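Long-range contact in choline dehydrogenase and related flavoproteins (Aspergillus oryzae, PDB 3Q9T), which is a formate oxidase of the glucose-methanol-choline oxidoreductase family, carrying 8-formyl-FAD at its catalytic site: residues P359-Y371 and L455-D469. Sequence-based numbering, arbitrary orientation. Where two conformers were deposited one is given.
Sequences PRIDKYLEKDAEY and LDIIAMREGIRFSYD
Tyr364 and Asp469 illustrate how a buried tyrosine can be fixed at both its polar end and its ring. The hydroxyl OH of Tyr364 donates to the anti lone pair of Asp469 OD2 at 2.6 Å, while Asp469 OD1 pairs with Lys473. Phe466 CB rests over one ring face, 4.1 Å from the centroid of the Tyr364 ring, and Arg465 CD and Glu462 OE1 lie at the ring's edge.

Asp368, Arg461, Glu462 and Arg465 form a salt-bridge network. Arg461 NH1 reaches Asp368 OD1 at 3.1 Å, in the guanidinium plane but from above the carboxylate plane, and also gives a nearly straight bond (178°) to Glu462 OE2. Arg465 grips Glu462 side-on, NE to OE1 and NH2 to OE2; the two arginines reach OE2 from opposite faces of its plane. A water donates to OE1, and another links Asp368 OD1 to Arg461 NH2. The Asp368 carboxylate swings away from its own backbone N (chi1 180°), letting OD1 meet Arg461 while OD2 caps the next helix, accepting from Tyr371 N at 2.8 Å.

Ile458 CD1 sets a methyl against the Glu370 carboxylate; Pro359 lies over a face of Phe466. Segment 359-371 packs on helix 454-473, whose Met460, Arg461 and Phe466 touch strand 308-316, helix 494-504 and strand 392-397, respectively.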
loop_
_atom_site.group_PDB
_atom_site.type_symbol
_atom_site.label_atom_id
_atom_site.label_comp_id
_atom_site.label_asym_id
_atom_site.label_seq_id
_atom_site.Cartn_x
_atom_site.Cartn_y
_atom_site.Cartn_z
ATOM N N PRO A 359 23.919 16.272 9.298
ATOM C CA PRO A 359 24.409 17.274 8.354
ATOM C C PRO A 359 23.324 18.233 7.906
ATOM O O PRO A 359 22.139 17.962 8.075
ATOM C CB PRO A 359 24.812 16.421 7.160
ATOM C CG PRO A 359 23.770 15.338 7.156
ATOM C CD PRO A 359 23.541 15.018 8.620
ATOM N N ARG A 360 23.746 19.364 7.362
ATOM C CA ARG A 360 22.892 20.171 6.509
ATOM C C ARG A 360 23.335 19.860 5.083
ATOM O O ARG A 360 24.437 19.348 4.862
ATOM C CB ARG A 360 23.029 21.668 6.816
ATOM C CG ARG A 360 22.437 22.069 8.178
ATOM C CD ARG A 360 22.470 23.583 8.393
ATOM N NE ARG A 360 21.719 24.295 7.364
ATOM C CZ ARG A 360 20.481 24.740 7.521
ATOM N NH1 ARG A 360 19.853 24.559 8.679
ATOM N NH2 ARG A 360 19.867 25.370 6.531
ATOM N N ILE A 361 22.475 20.143 4.115
ATOM C CA ILE A 361 22.786 19.825 2.731
ATOM C C ILE A 361 22.410 21.004 1.859
ATOM O O ILE A 361 21.907 20.848 0.744
ATOM C CB ILE A 361 22.057 18.551 2.276
ATOM C CG1 ILE A 361 20.544 18.746 2.349
ATOM C CG2 ILE A 361 22.478 17.347 3.136
ATOM C CD1 ILE A 361 19.803 17.824 1.399
ATOM N N ASP A 362 22.650 22.199 2.388
ATOM C CA ASP A 362 22.356 23.422 1.651
ATOM C C ASP A 362 22.882 23.393 0.210
ATOM O O ASP A 362 22.191 23.791 -0.732
ATOM C CB ASP A 362 22.883 24.644 2.410
ATOM C CG ASP A 362 22.215 24.804 3.767
ATOM O OD1 ASP A 362 21.191 25.524 3.854
ATOM O OD2 ASP A 362 22.693 24.176 4.739
ATOM N N LYS A 363 24.083 22.888 0.021
ATOM C CA LYS A 363 24.670 23.024 -1.301
ATOM C C LYS A 363 24.036 22.022 -2.270
ATOM O O LYS A 363 24.042 22.236 -3.472
ATOM C CB LYS A 363 26.179 22.878 -1.247
ATOM C CG LYS A 363 26.648 21.424 -1.177
ATOM C CD LYS A 363 28.131 21.342 -0.868
ATOM C CE LYS A 363 28.689 19.950 -1.123
ATOM N NZ LYS A 363 30.125 19.901 -0.748
ATOM N N TYR A 364 23.461 20.942 -1.746
ATOM C CA TYR A 364 22.712 20.039 -2.616
ATOM C C TYR A 364 21.363 20.653 -2.941
ATOM O O TYR A 364 20.897 20.600 -4.081
ATOM C CB TYR A 364 22.501 18.685 -1.963
ATOM C CG TYR A 364 23.753 17.877 -1.807
ATOM C CD1 TYR A 364 24.684 18.182 -0.818
ATOM C CD2 TYR A 364 24.006 16.795 -2.644
ATOM C CE1 TYR A 364 25.834 17.432 -0.673
ATOM C CE2 TYR A 364 25.150 16.039 -2.504
ATOM C CZ TYR A 364 26.053 16.353 -1.517
ATOM O OH TYR A 364 27.192 15.600 -1.401
ATOM N N LEU A 365 20.730 21.225 -1.924
ATOM C CA LEU A 365 19.416 21.823 -2.092
ATOM C C LEU A 365 19.512 22.935 -3.141
ATOM O O LEU A 365 18.666 23.030 -4.035
ATOM C CB LEU A 365 18.898 22.369 -0.756
ATOM C CG LEU A 365 17.872 21.630 0.132
ATOM C CD1 LEU A 365 17.500 20.236 -0.302
ATOM C CD2 LEU A 365 18.325 21.630 1.584
ATOM N N GLU A 366 20.564 23.747 -3.045
ATOM C CA GLU A 366 20.730 24.929 -3.898
ATOM C C GLU A 366 20.792 24.582 -5.374
ATOM O O GLU A 366 20.542 25.433 -6.227
ATOM C CB GLU A 366 21.992 25.720 -3.521
ATOM C CG GLU A 366 22.003 26.281 -2.107
ATOM C CD GLU A 366 21.084 27.471 -1.926
ATOM O OE1 GLU A 366 21.364 28.317 -1.049
ATOM O OE2 GLU A 366 20.078 27.562 -2.653
ATOM N N LYS A 367 21.126 23.335 -5.677
ATOM C CA LYS A 367 21.220 22.898 -7.060
ATOM C C LYS A 367 19.856 22.594 -7.671
ATOM O O LYS A 367 19.757 22.334 -8.864
ATOM C CB LYS A 367 22.126 21.667 -7.178
ATOM C CG LYS A 367 23.593 21.934 -6.855
ATOM C CD LYS A 367 24.439 20.706 -7.136
ATOM C CE LYS A 367 25.823 20.832 -6.518
ATOM N NZ LYS A 367 26.573 19.542 -6.605
ATOM N N ASP A 368 18.800 22.611 -6.866
ATOM C CA ASP A 368 17.483 22.293 -7.401
ATOM C C ASP A 368 16.697 23.581 -7.635
ATOM O O ASP A 368 16.462 24.347 -6.697
ATOM C CB ASP A 368 16.733 21.357 -6.451
ATOM C CG ASP A 368 15.346 21.000 -6.954
ATOM O OD1 ASP A 368 15.209 19.924 -7.583
ATOM O OD2 ASP A 368 14.399 21.794 -6.714
ATOM N N ALA A 369 16.299 23.817 -8.882
ATOM C CA ALA A 369 15.568 25.046 -9.232
ATOM C C ALA A 369 14.340 25.259 -8.344
ATOM O O ALA A 369 14.092 26.362 -7.867
ATOM C CB ALA A 369 15.156 25.031 -10.703
ATOM N N GLU A 370 13.570 24.198 -8.130
ATOM C CA GLU A 370 12.408 24.289 -7.253
ATOM C C GLU A 370 12.741 24.693 -5.792
ATOM O O GLU A 370 12.088 25.570 -5.233
ATOM C CB GLU A 370 11.566 23.013 -7.318
ATOM C CG GLU A 370 10.269 23.134 -6.532
ATOM C CD GLU A 370 9.407 21.884 -6.588
ATOM O OE1 GLU A 370 8.674 21.635 -5.599
ATOM O OE2 GLU A 370 9.458 21.157 -7.609
ATOM N N TYR A 371 13.746 24.074 -5.174
ATOM C CA TYR A 371 14.142 24.512 -3.829
ATOM C C TYR A 371 14.537 25.978 -3.822
ATOM O O TYR A 371 14.153 26.723 -2.920
ATOM C CB TYR A 371 15.287 23.677 -3.232
ATOM C CG TYR A 371 15.772 24.244 -1.911
ATOM C CD1 TYR A 371 16.783 25.200 -1.866
ATOM C CD2 TYR A 371 15.192 23.858 -0.713
ATOM C CE1 TYR A 371 17.229 25.729 -0.669
ATOM C CE2 TYR A 371 15.621 24.388 0.494
ATOM C CZ TYR A 371 16.637 25.323 0.507
ATOM O OH TYR A 371 17.056 25.845 1.699
ATOM N N LEU A 455 8.728 19.626 -1.816
ATOM C CA LEU A 455 10.049 20.018 -1.295
ATOM C C LEU A 455 10.674 18.919 -0.440
ATOM O O LEU A 455 11.878 18.719 -0.489
ATOM C CB LEU A 455 9.968 21.296 -0.463
ATOM C CG LEU A 455 10.465 22.649 -0.964
ATOM C CD1 LEU A 455 11.410 23.277 0.086
ATOM C CD2 LEU A 455 11.115 22.599 -2.354
ATOM N N ASP A 456 9.851 18.212 0.338
ATOM C CA ASP A 456 10.326 17.101 1.175
ATOM C C ASP A 456 10.918 15.995 0.322
ATOM O O ASP A 456 11.888 15.349 0.714
ATOM C CB ASP A 456 9.196 16.519 2.044
ATOM C CG ASP A 456 9.021 17.250 3.375
ATOM O OD1 ASP A 456 9.779 18.206 3.647
ATOM O OD2 ASP A 456 8.118 16.860 4.161
ATOM N N ILE A 457 10.309 15.740 -0.835
ATOM C CA ILE A 457 10.828 14.724 -1.744
ATOM C C ILE A 457 12.201 15.171 -2.253
ATOM O O ILE A 457 13.146 14.391 -2.315
ATOM C CB ILE A 457 9.874 14.488 -2.959
ATOM C CG1 ILE A 457 8.508 13.963 -2.484
ATOM C CG2 ILE A 457 10.506 13.543 -3.972
ATOM C CD1 ILE A 457 7.504 13.713 -3.622
ATOM N N ILE A 458 12.304 16.446 -2.594
ATOM C CA ILE A 458 13.559 16.993 -3.115
ATOM C C ILE A 458 14.669 16.905 -2.069
ATOM O O ILE A 458 15.793 16.539 -2.388
ATOM C CB ILE A 458 13.375 18.449 -3.605
ATOM C CG1 ILE A 458 12.554 18.436 -4.886
ATOM C CG2 ILE A 458 14.716 19.142 -3.804
ATOM C CD1 ILE A 458 11.766 19.683 -5.121
ATOM N N ALA A 459 14.347 17.215 -0.817
ATOM C CA ALA A 459 15.330 17.106 0.252
ATOM C C ALA A 459 15.733 15.647 0.479
ATOM O O ALA A 459 16.924 15.334 0.613
ATOM C CB ALA A 459 14.792 17.726 1.550
ATOM N N MET A 460 14.748 14.751 0.513
ATOM C CA MET A 460 15.043 13.340 0.751
ATOM C C MET A 460 15.926 12.791 -0.349
ATOM O O MET A 460 16.901 12.094 -0.077
ATOM C CB MET A 460 13.777 12.487 0.891
ATOM C CG MET A 460 14.098 11.007 1.097
ATOM S SD MET A 460 15.004 10.743 2.637
ATOM C CE MET A 460 13.622 10.606 3.817
ATOM N N ARG A 461 15.582 13.114 -1.592
ATOM C CA ARG A 461 16.444 12.791 -2.736
ATOM C C ARG A 461 17.882 13.275 -2.486
ATOM O O ARG A 461 18.848 12.514 -2.601
ATOM C CB ARG A 461 15.897 13.449 -4.001
ATOM C CG ARG A 461 16.687 13.161 -5.272
ATOM C CD ARG A 461 16.968 14.468 -5.982
ATOM N NE ARG A 461 15.768 15.007 -6.576
ATOM C CZ ARG A 461 15.568 16.282 -6.885
ATOM N NH1 ARG A 461 16.501 17.207 -6.654
ATOM N NH2 ARG A 461 14.413 16.624 -7.443
ATOM N N GLU A 462 18.021 14.547 -2.141
ATOM C CA GLU A 462 19.348 15.133 -1.957
ATOM C C GLU A 462 20.117 14.588 -0.754
ATOM O O GLU A 462 21.343 14.643 -0.738
ATOM C CB GLU A 462 19.263 16.660 -1.913
ATOM C CG GLU A 462 18.781 17.253 -3.242
ATOM C CD GLU A 462 19.602 16.740 -4.413
ATOM O OE1 GLU A 462 20.839 16.673 -4.269
ATOM O OE2 GLU A 462 19.016 16.381 -5.455
ATOM N N GLY A 463 19.408 14.061 0.247
ATOM C CA GLY A 463 20.076 13.475 1.399
ATOM C C GLY A 463 20.573 12.069 1.105
ATOM O O GLY A 463 21.551 11.603 1.683
ATOM N N ILE A 464 19.862 11.371 0.225
ATOM C CA ILE A 464 20.363 10.145 -0.356
ATOM C C ILE A 464 21.619 10.476 -1.190
ATOM O O ILE A 464 22.633 9.799 -1.073
ATOM C CB ILE A 464 19.281 9.471 -1.234
ATOM C CG1 ILE A 464 18.043 9.131 -0.392
ATOM C CG2 ILE A 464 19.817 8.200 -1.896
ATOM C CD1 ILE A 464 16.855 8.604 -1.231
ATOM N N ARG A 465 21.578 11.528 -2.008
ATOM C CA ARG A 465 22.748 11.860 -2.828
ATOM C C ARG A 465 23.957 12.176 -1.930
ATOM O O ARG A 465 25.037 11.614 -2.113
ATOM C CB ARG A 465 22.465 13.004 -3.801
ATOM C CG ARG A 465 23.511 13.110 -4.935
ATOM C CD ARG A 465 23.316 14.389 -5.753
ATOM N NE ARG A 465 21.909 14.591 -6.077
ATOM C CZ ARG A 465 21.243 13.904 -7.000
ATOM N NH1 ARG A 465 21.863 12.965 -7.713
ATOM N NH2 ARG A 465 19.951 14.150 -7.204
ATOM N N PHE A 466 23.766 13.051 -0.948
ATOM C CA PHE A 466 24.814 13.325 0.030
ATOM C C PHE A 466 25.389 12.033 0.628
ATOM O O PHE A 466 26.606 11.898 0.733
ATOM C CB PHE A 466 24.285 14.230 1.141
ATOM C CG PHE A 466 25.200 14.344 2.327
ATOM C CD1 PHE A 466 25.945 15.497 2.536
ATOM C CD2 PHE A 466 25.301 13.304 3.252
ATOM C CE1 PHE A 466 26.784 15.612 3.636
ATOM C CE2 PHE A 466 26.134 13.405 4.349
ATOM C CZ PHE A 466 26.878 14.562 4.548
ATOM N N SER A 467 24.524 11.092 1.018
ATOM C CA SER A 467 24.993 9.845 1.619
ATOM C C SER A 467 25.804 8.998 0.645
ATOM O O SER A 467 26.795 8.375 1.041
ATOM C CB SER A 467 23.841 9.007 2.194
ATOM O OG SER A 467 23.103 9.737 3.145
ATOM N N TYR A 468 25.360 8.962 -0.612
ATOM C CA TYR A 468 26.049 8.231 -1.678
ATOM C C TYR A 468 27.433 8.819 -1.982
ATOM O O TYR A 468 28.428 8.089 -2.062
ATOM C CB TYR A 468 25.172 8.170 -2.942
ATOM C CG TYR A 468 24.411 6.873 -3.043
ATOM C CD1 TYR A 468 24.752 5.911 -3.996
ATOM C CD2 TYR A 468 23.388 6.579 -2.149
ATOM C CE1 TYR A 468 24.068 4.702 -4.077
ATOM C CE2 TYR A 468 22.691 5.372 -2.222
ATOM C CZ TYR A 468 23.038 4.438 -3.184
ATOM O OH TYR A 468 22.357 3.249 -3.256
ATOM N N ASP A 469 27.493 10.140 -2.124
ATOM C CA ASP A 469 28.775 10.840 -2.265
ATOM C C ASP A 469 29.741 10.458 -1.158
ATOM O O ASP A 469 30.901 10.144 -1.407
ATOM C CB ASP A 469 28.563 12.351 -2.228
ATOM C CG ASP A 469 27.882 12.864 -3.461
ATOM O OD1 ASP A 469 27.803 12.101 -4.440
ATOM O OD2 ASP A 469 27.433 14.025 -3.457
HETATM O O HOH W 1 22.558 18.047 -5.698
HETATM O O HOH W 2 12.938 18.585 -8.606
#